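Local coordinates for protein putative creatinine amidohydrolase (Bacteroides fragilis, PDB 3LUB) that probably hydrolyses carbon-nitrogen bonds in linear amides as a member of the creatininase superfamily, and binds two zinc ions, at residues F[50-53]-F[54-58]; F[123-126]-F[127-130]; F[170-173]-F[174-178]; F[191-195]-F[196-200]. All coordinates share one frame; numbering follows the deposited sequence.

Contact 1: residues F[50-53]-F[54-58]; sequences IAVE and AAELA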
ATOM      1  N   ILE F  50      10.401   8.472  32.343  1.00 20.09           N
ATOM      2  CA  ILE F  50       9.856   9.828  32.524  1.00 18.71           C
ATOM      3  C   ILE F  50       8.326   9.836  32.557  1.00 19.54           C
ATOM      4  O   ILE F  50       7.710  10.448  33.438  1.00 20.34           O
ATOM      5  CB  ILE F  50      10.367  10.804  31.437  1.00 20.59           C
ATOM      6  CG1 ILE F  50      11.885  11.018  31.609  1.00 20.43           C
ATOM      7  CG2 ILE F  50       9.580  12.122  31.462  1.00 19.73           C
ATOM      8  CD1 ILE F  50      12.563  11.601  30.422  1.00 17.81           C
ATOM      9  N   ALA F  51       7.699   9.162  31.605  1.00 19.75           N
ATOM     10  CA  ALA F  51       6.231   9.178  31.496  1.00 19.08           C
ATOM     11  C   ALA F  51       5.557   8.514  32.681  1.00 18.96           C
ATOM     12  O   ALA F  51       4.521   8.993  33.164  1.00 20.19           O
ATOM     13  CB  ALA F  51       5.772   8.539  30.162  1.00 16.79           C
ATOM     14  N   VAL F  52       6.122   7.416  33.166  1.00 19.74           N
ATOM     15  CA  VAL F  52       5.590   6.742  34.381  1.00 20.72           C
ATOM     16  C   VAL F  52       5.701   7.677  35.600  1.00 20.86           C
ATOM     17  O   VAL F  52       4.722   7.852  36.352  1.00 21.11           O
ATOM     18  CB  VAL F  52       6.270   5.367  34.623  1.00 21.63           C
ATOM     19  CG1 VAL F  52       6.001   4.820  36.051  1.00 21.87           C
ATOM     20  CG2 VAL F  52       5.778   4.389  33.609  1.00 16.84           C
ATOM     21  N   GLU F  53       6.853   8.323  35.752  1.00 21.28           N
ATOM     22  CA  GLU F  53       7.042   9.295  36.830  1.00 23.55           C
ATOM     23  C   GLU F  53       6.025  10.447  36.742  1.00 21.51           C
ATOM     24  O   GLU F  53       5.492  10.844  37.728  1.00 22.71           O
ATOM     25  CB  GLU F  53       8.445   9.878  36.801  1.00 22.69           C
ATOM     26  CG  GLU F  53       9.405   9.391  37.857  1.00 33.88           C
ATOM     27  CD  GLU F  53      10.455  10.443  38.203  1.00 31.07           C
ATOM     28  OE1 GLU F  53      10.125  11.334  39.020  1.00 42.54           O
ATOM     29  OE2 GLU F  53      11.586  10.403  37.655  1.00 35.09           O
ATOM     30  N   ALA F  54       5.775  10.971  35.547  1.00 21.00           N
ATOM     31  CA  ALA F  54       4.814  12.066  35.382  1.00 19.21           C
ATOM     32  C   ALA F  54       3.386  11.584  35.607  1.00 20.15           C
ATOM     33  O   ALA F  54       2.559  12.339  36.137  1.00 20.64           O
ATOM     34  CB  ALA F  54       4.956  12.739  34.025  1.00 17.80           C
ATOM     35  N   ALA F  55       3.085  10.356  35.186  1.00 20.10           N
ATOM     36  CA  ALA F  55       1.771   9.737  35.432  1.00 21.23           C
ATOM     37  C   ALA F  55       1.507   9.596  36.934  1.00 20.80           C
ATOM     38  O   ALA F  55       0.406   9.872  37.424  1.00 22.40           O
ATOM     39  CB  ALA F  55       1.664   8.310  34.701  1.00 21.24           C
ATOM     40  N   GLU F  56       2.522   9.160  37.662  1.00 22.29           N
ATOM     41  CA  GLU F  56       2.438   9.011  39.099  1.00 24.12           C
ATOM     42  C   GLU F  56       2.219  10.375  39.772  1.00 24.11           C
ATOM     43  O   GLU F  56       1.403  10.503  40.697  1.00 23.77           O
ATOM     44  CB  GLU F  56       3.718   8.363  39.633  1.00 24.10           C
ATOM     45  CG  GLU F  56       3.812   6.863  39.373  1.00 25.19           C
ATOM     46  CD  GLU F  56       5.164   6.255  39.769  1.00 28.62           C
ATOM     47  OE1 GLU F  56       6.205   6.983  39.790  1.00 35.17           O
ATOM     48  OE2 GLU F  56       5.197   5.032  40.042  1.00 34.38           O
ATOM     49  N   LEU F  57       2.940  11.391  39.304  1.00 23.68           N
ATOM     50  CA  LEU F  57       2.737  12.745  39.829  1.00 23.34           C
ATOM     51  C   LEU F  57       1.345  13.281  39.546  1.00 24.94           C
ATOM     52  O   LEU F  57       0.727  13.834  40.455  1.00 25.89           O
ATOM     53  CB  LEU F  57       3.772  13.708  39.284  1.00 24.92           C
ATOM     54  CG  LEU F  57       3.794  15.099  39.897  1.00 25.65           C
ATOM     55  CD1 LEU F  57       4.124  15.000  41.377  1.00 25.81           C
ATOM     56  CD2 LEU F  57       4.800  15.940  39.116  1.00 22.26           C
ATOM     57  N   ALA F  58       0.843  13.131  38.312  1.00 24.51           N
ATOM     58  CA  ALA F  58      -0.493  13.623  37.991  1.00 24.16           C
ATOM     59  C   ALA F  58      -1.552  12.916  38.823  1.00 24.96           C
ATOM     60  O   ALA F  58      -2.544  13.522  39.208  1.00 26.22           O
ATOM     61  CB  ALA F  58      -0.813  13.450  36.493  1.00 24.74           C
TER
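V52 and E56 meet one turn apart on helix 42-62, the helix of the beta-alpha-beta unit that joins strands 23-28 and 66-68 of the parallel sheet. Their side chains slant across one another: CG1 of V52, set anti to its own backbone N (chi1 166°), comes within 4.1 Å of the carboxylate carbon CD of E56. With CG beside its own backbone N (chi1 -76°), the extended E56 chain passes the previous turn, CG lying 3.3 Å from the carbonyl O of V52, the same oxygen that accepts the amide N-H of E56 at 2.9 Å. OE2 of E56 is hydrogen-bonded to N3, while V6 of the N-terminal loop packs on the same side chain.

E53 takes a different direction. Its carboxylate stands well apart from that of E56, with the two OE1 atoms 5.9 Å from each other, and its OE2 is hydrogen-bonded to the hydroxyl of Y175, so each acid is spoken for by a different part of the chain. The small residues serve the packing faces: A51 lies on V68 of strand 66-68, whereas A54 sits against L240 and F244 of helix 226-249, where I50 also touches L240. Regular i to i+4 bonds run through the segment, the shortest of them from A55 N to A51 O at 2.8 Å, and L57 N reaches E53 O at 3.0 Å.

Contact 2: residues F[123-126]-F[127-130]; sequences NNFK and GMIR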
ATOM      1  N   ASN F 123      12.432  10.417  14.891  1.00 22.06           N
ATOM      2  CA  ASN F 123      11.000  10.220  14.741  1.00 21.63           C
ATOM      3  C   ASN F 123      10.253  11.552  14.545  1.00 22.13           C
ATOM      4  O   ASN F 123      10.509  12.540  15.226  1.00 21.50           O
ATOM      5  CB  ASN F 123      10.407   9.478  15.951  1.00 19.91           C
ATOM      6  CG  ASN F 123      11.022   8.106  16.179  1.00 21.25           C
ATOM      7  OD1 ASN F 123      11.504   7.445  15.231  1.00 15.97           O
ATOM      8  ND2 ASN F 123      10.985   7.646  17.442  1.00 13.84           N
ATOM      9  N   ASN F 124       9.330  11.549  13.596  1.00 21.29           N
ATOM     10  CA  ASN F 124       8.513  12.710  13.236  1.00 22.29           C
ATOM     11  C   ASN F 124       7.076  12.228  13.051  1.00 20.57           C
ATOM     12  O   ASN F 124       6.834  11.341  12.262  1.00 21.05           O
ATOM     13  CB  ASN F 124       9.051  13.340  11.944  1.00 23.84           C
ATOM     14  CG  ASN F 124      10.424  14.006  12.133  1.00 29.72           C
ATOM     15  OD1 ASN F 124      10.544  14.976  12.886  1.00 39.00           O
ATOM     16  ND2 ASN F 124      11.458  13.494  11.444  1.00 29.62           N
ATOM     17  N   PHE F 125       6.146  12.795  13.820  1.00 20.09           N
ATOM     18  CA  PHE F 125       4.786  12.324  13.897  1.00 19.15           C
ATOM     19  C   PHE F 125       3.734  13.301  13.404  1.00 19.00           C
ATOM     20  O   PHE F 125       2.552  12.985  13.470  1.00 19.47           O
ATOM     21  CB  PHE F 125       4.445  11.947  15.360  1.00 20.84           C
ATOM     22  CG  PHE F 125       5.296  10.846  15.898  1.00 20.17           C
ATOM     23  CD1 PHE F 125       5.064   9.532  15.512  1.00 20.68           C
ATOM     24  CD2 PHE F 125       6.363  11.116  16.749  1.00 16.70           C
ATOM     25  CE1 PHE F 125       5.890   8.488  15.967  1.00 15.13           C
ATOM     26  CE2 PHE F 125       7.191  10.073  17.200  1.00 17.08           C
ATOM     27  CZ  PHE F 125       6.937   8.759  16.800  1.00 16.68           C
ATOM     28  N   LYS F 126       4.133  14.488  12.937  1.00 19.29           N
ATOM     29  CA  LYS F 126       3.163  15.512  12.577  1.00 18.91           C
ATOM     30  C   LYS F 126       2.277  15.099  11.416  1.00 18.56           C
ATOM     31  O   LYS F 126       1.069  15.329  11.451  1.00 20.42           O
ATOM     32  CB  LYS F 126       3.848  16.862  12.264  1.00 21.27           C
ATOM     33  CG  LYS F 126       4.501  17.536  13.461  1.00 20.78           C
ATOM     34  CD  LYS F 126       5.128  18.849  13.075  1.00 24.06           C
ATOM     35  CE  LYS F 126       5.680  19.598  14.276  1.00 28.20           C
ATOM     36  NZ  LYS F 126       5.979  20.985  13.824  1.00 35.34           N
ATOM     37  N   GLY F 127       2.859  14.526  10.368  1.00 17.87           N
ATOM     38  CA  GLY F 127       2.070  14.010   9.230  1.00 17.89           C
ATOM     39  C   GLY F 127       1.069  12.913   9.615  1.00 19.46           C
ATOM     40  O   GLY F 127      -0.082  12.942   9.186  1.00 18.45           O
HETATM   41  N   MSE F 128       1.492  11.950  10.433  1.00 19.44           N
HETATM   42  CA  MSE F 128       0.617  10.867  10.865  1.00 19.49           C
HETATM   43  C   MSE F 128      -0.566  11.406  11.661  1.00 18.14           C
HETATM   44  O   MSE F 128      -1.683  10.928  11.524  1.00 16.93           O
HETATM   45  CB  MSE F 128       1.360   9.907  11.772  1.00 19.72           C
HETATM   46  CG  MSE F 128       2.515   9.210  11.160  1.00 24.01           C
HETATM   47 SE   MSE F 128       3.460   8.030  12.376  0.75 21.02          SE
HETATM   48  CE  MSE F 128       5.133   8.386  11.571  1.00 13.72           C
ATOM     49  N   ILE F 129      -0.277  12.378  12.513  1.00 18.44           N
ATOM     50  CA  ILE F 129      -1.273  13.010  13.366  1.00 18.28           C
ATOM     51  C   ILE F 129      -2.278  13.781  12.518  1.00 18.28           C
ATOM     52  O   ILE F 129      -3.486  13.600  12.681  1.00 18.31           O
ATOM     53  CB  ILE F 129      -0.589  13.900  14.456  1.00 19.06           C
ATOM     54  CG1 ILE F 129       0.116  13.006  15.500  1.00 21.75           C
ATOM     55  CG2 ILE F 129      -1.582  14.784  15.188  1.00 16.47           C
ATOM     56  CD1 ILE F 129       0.945  13.785  16.549  1.00 15.23           C
ATOM     57  N   ARG F 130      -1.790  14.596  11.577  1.00 18.52           N
ATOM     58  CA  ARG F 130      -2.676  15.269  10.628  1.00 18.81           C
ATOM     59  C   ARG F 130      -3.594  14.262   9.931  1.00 19.30           C
ATOM     60  O   ARG F 130      -4.809  14.436   9.907  1.00 20.12           O
ATOM     61  CB  ARG F 130      -1.877  16.043   9.567  1.00 18.15           C
ATOM     62  CG  ARG F 130      -1.260  17.322  10.091  1.00 20.73           C
ATOM     63  CD  ARG F 130      -0.738  18.234   8.955  1.00 22.22           C
ATOM     64  NE  ARG F 130      -0.465  19.572   9.491  1.00 23.13           N
ATOM     65  CZ  ARG F 130       0.719  19.954   9.976  1.00 25.17           C
ATOM     66  NH1 ARG F 130       1.768  19.148   9.938  1.00 25.14           N
ATOM     67  NH2 ARG F 130       0.856  21.173  10.484  1.00 29.03           N
TER
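A Met-aromatic contact, where the loop carrying the zinc ligand H120 runs into helix 126-135, pairs F125 with the selenomethionine M128. The selenium comes in at the rim of the ring, near its plane: SE of M128 is 3.8 Å from CD1 of F125 and lies 75° off the ring normal as seen from the centroid. The bend at the end of the M128 chain turns its methyl back toward the loop, where CE sits 3.5 Å from the carbonyl O of N124. W28 meets the same phenyl ring with its plane steeply inclined, and M128 also packs on Q95, Q96 and L99 of helix 92-108.

I129, one residue on, leans on the F125 backbone. With CG1 beside its backbone N (chi1 -71°), its chain runs close by the F125 carbonyl, CG1 to O 3.2 Å, and CD1 ends near CB of F125. The carbonyl of F125 also takes the amide of I129, N to O 3.0 Å, which opens the helical bonding.

K126 and R130 face the second subunit: K126 makes a cation-pi contact with W204 there, and R130 NE bonds N78 of that subunit. Between them, NH1 of R130 lies 3.9 Å from CB of K126.

Contact 3: residues F[170-173]-F[174-178]; sequences SVMM and HYHPE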
ATOM      1  N   SER F 170      23.542  11.019  31.499  1.00 20.47           N
ATOM      2  CA  SER F 170      23.200  11.400  32.870  1.00 20.74           C
ATOM      3  C   SER F 170      21.856  10.853  33.260  1.00 20.94           C
ATOM      4  O   SER F 170      21.710  10.344  34.355  1.00 21.09           O
ATOM      5  CB  SER F 170      23.198  12.934  33.080  1.00 20.63           C
ATOM      6  OG  SER F 170      24.496  13.484  32.945  1.00 22.31           O
ATOM      7  N   VAL F 171      20.872  10.991  32.375  1.00 20.69           N
ATOM      8  CA  VAL F 171      19.517  10.574  32.697  1.00 19.76           C
ATOM      9  C   VAL F 171      19.460   9.037  32.802  1.00 20.27           C
ATOM     10  O   VAL F 171      18.775   8.518  33.654  1.00 22.21           O
ATOM     11  CB  VAL F 171      18.493  11.123  31.690  1.00 21.04           C
ATOM     12  CG1 VAL F 171      17.059  10.652  32.051  1.00 17.31           C
ATOM     13  CG2 VAL F 171      18.580  12.691  31.608  1.00 16.97           C
HETATM   14  N   MSE F 172      20.235   8.321  31.987  1.00 19.79           N
HETATM   15  CA  MSE F 172      20.337   6.849  32.117  1.00 20.49           C
HETATM   16  C   MSE F 172      21.001   6.499  33.453  1.00 21.21           C
HETATM   17  O   MSE F 172      20.576   5.572  34.122  1.00 21.91           O
HETATM   18  CB  MSE F 172      21.148   6.223  30.979  1.00 19.43           C
HETATM   19  CG  MSE F 172      21.125   4.700  30.968  1.00 21.93           C
HETATM   20 SE   MSE F 172      19.272   3.942  30.792  0.75 21.14          SE
HETATM   21  CE  MSE F 172      18.803   4.437  28.930  1.00 17.73           C
HETATM   22  N   MSE F 173      22.054   7.226  33.829  1.00 21.88           N
HETATM   23  CA  MSE F 173      22.751   6.953  35.084  1.00 21.85           C
HETATM   24  C   MSE F 173      21.820   7.109  36.261  1.00 22.27           C
HETATM   25  O   MSE F 173      21.915   6.357  37.235  1.00 23.60           O
HETATM   26  CB  MSE F 173      23.981   7.832  35.247  1.00 20.97           C
HETATM   27  CG  MSE F 173      25.155   7.409  34.384  1.00 22.00           C
HETATM   28 SE   MSE F 173      26.566   8.769  34.357  0.75 22.33          SE
HETATM   29  CE  MSE F 173      27.597   8.337  36.103  1.00 21.27           C
ATOM     30  N   HIS F 174      20.906   8.062  36.155  1.00 21.67           N
ATOM     31  CA  HIS F 174      19.891   8.285  37.186  1.00 21.77           C
ATOM     32  C   HIS F 174      18.876   7.160  37.260  1.00 22.98           C
ATOM     33  O   HIS F 174      18.697   6.535  38.300  1.00 22.97           O
ATOM     34  CB  HIS F 174      19.209   9.618  36.952  1.00 22.04           C
ATOM     35  CG  HIS F 174      17.979   9.833  37.760  1.00 21.91           C
ATOM     36  ND1 HIS F 174      17.990   9.874  39.133  1.00 25.08           N
ATOM     37  CD2 HIS F 174      16.707  10.096  37.388  1.00 23.00           C
ATOM     38  CE1 HIS F 174      16.768  10.112  39.577  1.00 25.28           C
ATOM     39  NE2 HIS F 174      15.967  10.254  38.535  1.00 23.27           N
ATOM     40  N   TYR F 175      18.235   6.879  36.138  1.00 22.76           N
ATOM     41  CA  TYR F 175      17.171   5.886  36.102  1.00 21.55           C
ATOM     42  C   TYR F 175      17.666   4.451  36.119  1.00 20.50           C
ATOM     43  O   TYR F 175      17.060   3.635  36.760  1.00 19.25           O
ATOM     44  CB  TYR F 175      16.290   6.087  34.853  1.00 21.45           C
ATOM     45  CG  TYR F 175      15.262   7.191  34.982  1.00 21.45           C
ATOM     46  CD1 TYR F 175      14.307   7.174  35.994  1.00 22.72           C
ATOM     47  CD2 TYR F 175      15.241   8.241  34.085  1.00 19.00           C
ATOM     48  CE1 TYR F 175      13.367   8.190  36.103  1.00 21.50           C
ATOM     49  CE2 TYR F 175      14.314   9.243  34.184  1.00 20.16           C
ATOM     50  CZ  TYR F 175      13.370   9.203  35.186  1.00 23.17           C
ATOM     51  OH  TYR F 175      12.458  10.217  35.252  1.00 19.45           O
ATOM     52  N   HIS F 176      18.724   4.133  35.371  1.00 21.59           N
ATOM     53  CA  HIS F 176      19.235   2.762  35.318  1.00 22.26           C
ATOM     54  C   HIS F 176      20.753   2.714  35.372  1.00 23.19           C
ATOM     55  O   HIS F 176      21.401   2.393  34.399  1.00 23.35           O
ATOM     56  CB  HIS F 176      18.740   2.039  34.063  1.00 22.36           C
ATOM     57  CG  HIS F 176      17.262   1.806  34.051  1.00 23.02           C
ATOM     58  ND1 HIS F 176      16.674   0.747  34.703  1.00 21.12           N
ATOM     59  CD2 HIS F 176      16.254   2.521  33.503  1.00 22.81           C
ATOM     60  CE1 HIS F 176      15.369   0.806  34.532  1.00 27.28           C
ATOM     61  NE2 HIS F 176      15.087   1.888  33.830  1.00 23.99           N
ATOM     62  N   PRO F 177      21.326   3.013  36.533  1.00 25.05           N
ATOM     63  CA  PRO F 177      22.779   2.994  36.673  1.00 25.95           C
ATOM     64  C   PRO F 177      23.479   1.663  36.305  1.00 25.98           C
ATOM     65  O   PRO F 177      24.643   1.668  35.908  1.00 26.87           O
ATOM     66  CB  PRO F 177      23.007   3.344  38.154  1.00 24.69           C
ATOM     67  CG  PRO F 177      21.683   3.203  38.825  1.00 25.74           C
ATOM     68  CD  PRO F 177      20.635   3.422  37.770  1.00 24.88           C
ATOM     69  N   GLU F 178      22.769   0.556  36.487  1.00 27.42           N
ATOM     70  CA  GLU F 178      23.248  -0.772  36.154  1.00 27.33           C
ATOM     71  C   GLU F 178      23.387  -1.009  34.636  1.00 27.48           C
ATOM     72  O   GLU F 178      23.968  -1.996  34.241  1.00 26.36           O
ATOM     73  CB  GLU F 178      22.308  -1.823  36.760  1.00 26.32           C
ATOM     74  CG  GLU F 178      20.979  -2.116  36.038  1.00 29.97           C
ATOM     75  CD  GLU F 178      19.895  -1.063  36.274  1.00 35.17           C
ATOM     76  OE1 GLU F 178      20.112  -0.120  37.082  1.00 28.56           O
ATOM     77  OE2 GLU F 178      18.826  -1.186  35.634  1.00 33.56           O
TER
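Y175 N points almost straight at V171 O (172° at the hydrogen, 3.0 Å) in the last turn of helix 166-175, which also supplies the zinc ligand E168. A second backbone hydrogen bond follows: H176 N still reaches back to M172 O at 2.7 Å although H176 itself has already left helical geometry. P177, which has no N-H to offer, instead lays its ring against the next carbonyl, with CD 3.2 Å from M173 O.

Apolar contacts follow the same spacing. V171 and Y175 run side by side in one direction, and CG1 of V171 touches the ring atom CD2 of Y175 at 3.6 Å. One residue on, the chain of selenomethionine M172 bends twice, bringing SE to 3.8 Å from CB of H176, obliquely to the imidazole. M172 packs further on T42 and L46 of helix 42-62. A ring contact between neighbours in the chain adds to these: CD2 of H174 stands above the middle of one face of the Y175 ring, 3.8 Å from the plane.

Polar side chains complete the turn. S170 OG holds both E166 O and T225 N. H176 has a weak bond from NE2 to D49, while its other nitrogen makes a His-carboxylate bond: ND1 donates in the ring plane to OE2 of E178 on the syn side of the carboxylate, at 3.0 Å.

Contact 4: residues F[191-195]-F[196-200]; sequences KPFAI and ASLNE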
ATOM      1  N   LYS F 191      31.843  15.156  13.020  1.00 32.71           N
ATOM      2  CA  LYS F 191      32.426  15.867  11.897  1.00 34.58           C
ATOM      3  C   LYS F 191      31.265  16.547  11.184  1.00 31.77           C
ATOM      4  O   LYS F 191      30.224  15.927  10.998  1.00 31.06           O
ATOM      5  CB  LYS F 191      33.153  14.861  10.996  1.00 35.06           C
ATOM      6  CG  LYS F 191      34.175  15.469  10.091  1.00 42.66           C
ATOM      7  CD  LYS F 191      35.089  14.413   9.474  1.00 45.20           C
ATOM      8  CE  LYS F 191      34.563  13.890   8.143  1.00 53.46           C
ATOM      9  NZ  LYS F 191      34.887  14.787   7.012  1.00 53.78           N
ATOM     10  N   PRO F 192      31.406  17.837  10.845  1.00 30.66           N
ATOM     11  CA  PRO F 192      30.320  18.545  10.175  1.00 29.78           C
ATOM     12  C   PRO F 192      30.299  18.233   8.683  1.00 26.89           C
ATOM     13  O   PRO F 192      31.185  17.533   8.191  1.00 26.53           O
ATOM     14  CB  PRO F 192      30.683  20.016  10.415  1.00 29.97           C
ATOM     15  CG  PRO F 192      32.148  20.002  10.395  1.00 30.59           C
ATOM     16  CD  PRO F 192      32.565  18.724  11.053  1.00 30.63           C
ATOM     17  N   PHE F 193      29.299  18.763   7.988  1.00 26.40           N
ATOM     18  CA  PHE F 193      29.207  18.683   6.514  1.00 25.98           C
ATOM     19  C   PHE F 193      30.292  19.533   5.888  1.00 26.21           C
ATOM     20  O   PHE F 193      30.767  20.475   6.520  1.00 26.08           O
ATOM     21  CB  PHE F 193      27.856  19.200   6.026  1.00 25.74           C
ATOM     22  CG  PHE F 193      26.675  18.385   6.491  1.00 23.36           C
ATOM     23  CD1 PHE F 193      26.560  17.044   6.145  1.00 24.36           C
ATOM     24  CD2 PHE F 193      25.635  18.980   7.218  1.00 24.19           C
ATOM     25  CE1 PHE F 193      25.436  16.301   6.573  1.00 24.33           C
ATOM     26  CE2 PHE F 193      24.526  18.254   7.627  1.00 22.85           C
ATOM     27  CZ  PHE F 193      24.421  16.924   7.282  1.00 24.78           C
ATOM     28  N   ALA F 194      30.676  19.187   4.658  1.00 26.61           N
ATOM     29  CA  ALA F 194      31.589  20.000   3.836  1.00 27.26           C
ATOM     30  C   ALA F 194      30.845  21.109   3.069  1.00 28.27           C
ATOM     31  O   ALA F 194      31.492  21.974   2.437  1.00 29.64           O
ATOM     32  CB  ALA F 194      32.356  19.101   2.855  1.00 24.47           C
ATOM     33  N   ILE F 195      29.505  21.057   3.100  1.00 28.08           N
ATOM     34  CA  ILE F 195      28.627  22.090   2.524  1.00 25.58           C
ATOM     35  C   ILE F 195      28.205  23.089   3.629  1.00 26.22           C
ATOM     36  O   ILE F 195      27.323  22.791   4.407  1.00 26.67           O
ATOM     37  CB  ILE F 195      27.368  21.440   1.873  1.00 24.56           C
ATOM     38  CG1 ILE F 195      27.813  20.568   0.692  1.00 26.82           C
ATOM     39  CG2 ILE F 195      26.350  22.513   1.439  1.00 19.34           C
ATOM     40  CD1 ILE F 195      26.748  19.558   0.171  1.00 25.11           C
ATOM     41  N   ALA F 196      28.844  24.257   3.691  1.00 25.49           N
ATOM     42  CA  ALA F 196      28.694  25.196   4.837  1.00 25.01           C
ATOM     43  C   ALA F 196      27.235  25.549   5.171  1.00 24.73           C
ATOM     44  O   ALA F 196      26.838  25.525   6.327  1.00 25.53           O
ATOM     45  CB  ALA F 196      29.471  26.480   4.590  1.00 23.56           C
ATOM     46  N   SER F 197      26.451  25.858   4.138  1.00 24.44           N
ATOM     47  CA  SER F 197      25.034  26.217   4.273  1.00 23.88           C
ATOM     48  C   SER F 197      24.228  25.146   4.993  1.00 23.68           C
ATOM     49  O   SER F 197      23.263  25.462   5.686  1.00 23.14           O
ATOM     50  CB  SER F 197      24.418  26.534   2.905  1.00 24.02           C
ATOM     51  OG  SER F 197      25.125  27.616   2.285  1.00 27.12           O
ATOM     52  N   LEU F 198      24.634  23.885   4.862  1.00 23.98           N
ATOM     53  CA  LEU F 198      23.959  22.814   5.620  1.00 24.25           C
ATOM     54  C   LEU F 198      24.377  22.851   7.074  1.00 25.10           C
ATOM     55  O   LEU F 198      23.563  22.549   7.940  1.00 26.17           O
ATOM     56  CB  LEU F 198      24.209  21.425   5.035  1.00 23.56           C
ATOM     57  CG  LEU F 198      23.705  21.127   3.638  1.00 24.20           C
ATOM     58  CD1 LEU F 198      23.935  19.660   3.303  1.00 22.75           C
ATOM     59  CD2 LEU F 198      22.230  21.549   3.457  1.00 17.84           C
ATOM     60  N   ASN F 199      25.622  23.222   7.363  1.00 26.47           N
ATOM     61  CA  ASN F 199      26.037  23.391   8.772  1.00 27.34           C
ATOM     62  C   ASN F 199      25.304  24.597   9.390  1.00 27.87           C
ATOM     63  O   ASN F 199      24.879  24.552  10.543  1.00 27.48           O
ATOM     64  CB  ASN F 199      27.551  23.537   8.920  1.00 27.65           C
ATOM     65  CG  ASN F 199      28.306  22.297   8.495  1.00 26.58           C
ATOM     66  OD1 ASN F 199      27.870  21.159   8.722  1.00 29.48           O
ATOM     67  ND2 ASN F 199      29.440  22.504   7.870  1.00 25.49           N
ATOM     68  N   GLU F 200      25.106  25.638   8.579  1.00 28.70           N
ATOM     69  CA  GLU F 200      24.389  26.842   8.991  1.00 30.93           C
ATOM     70  C   GLU F 200      22.891  26.625   9.080  1.00 29.93           C
ATOM     71  O   GLU F 200      22.190  27.476   9.594  1.00 29.82           O
ATOM     72  CB  GLU F 200      24.630  27.985   7.995  1.00 30.59           C
ATOM     73  CG  GLU F 200      26.049  28.537   7.922  1.00 37.16           C
ATOM     74  CD  GLU F 200      26.318  29.278   6.594  1.00 39.60           C
ATOM     75  OE1 GLU F 200      25.324  29.704   5.925  1.00 47.92           O
ATOM     76  OE2 GLU F 200      27.514  29.414   6.228  1.00 51.54           O
TER
HETATM   77  O   HOH W   1      30.825  24.579   1.459  1.00 26.18           O
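N199 grips the backbone of F193 with both ends of its amide. OD1 accepts the N-H of F193 at 2.9 Å, in the plane of the side-chain carbonyl and on a lone pair, and ND2 of N199 donates to F193 O at 2.8 Å. The second bond is the straighter at the hydrogen, 163°, though its donor stands above the plane of the F193 carbonyl. Two bonds from one flat group fix its rotation and hold F193 against the helix. Placing CG beside the N199 backbone N (chi1 -64°) turns the amide back toward the preceding loop, where OD1 also lies 3.5 Å from CB of P192.

Backbone bonds begin the short helix 196-199, with I195 at its N-cap position. Its carbonyl O receives L198 N at 2.9 Å and, more weakly, N199 N. One water bridges the entry to this turn, donating to A194 O and accepting from A196 N.

Apolar contacts close the loop on the helix. L198 crosses F193 at about a right angle: its CB is 3.6 Å from CD2 of the ring, and its CD1 lies over one face, displaced toward the rim. I195 runs alongside L198, pointing the same way, with CG2 3.7 Å from CG of L198. The second subunit packs on this same group, its L252 touching both F193 and L198 and its Y253 meeting the F193 ring at an inclined angle. S197, whose side chain is about 4 Å from a bound calcium ion, directs OG to a hydrogen bond with E246 of the second subunit.

Contacts 1 and 3 are the pair that touch: OE2 of E53 and OH of Y175 lie 2.6 Å apart, a hydrogen bond tying helix 42-62 to helix 166-175, and CG1 of I50 packs on the same hydroxyl. Both helices also supply zinc ligands, D43 and E168. Contact 3 comes nearer the metal, with the M172 side chain about 8 Å from a zinc ion; the side chain of I50 in contact 1 is about 11 Å from a zinc ion, and so is that of F125 in contact 2. Contact 4 stands apart, its centre about 39 Å from that of contact 1, with the S197 side chain close to a bound calcium ion. Contacts 2 and 4 have centres about 27 Å apart, yet both meet the second subunit.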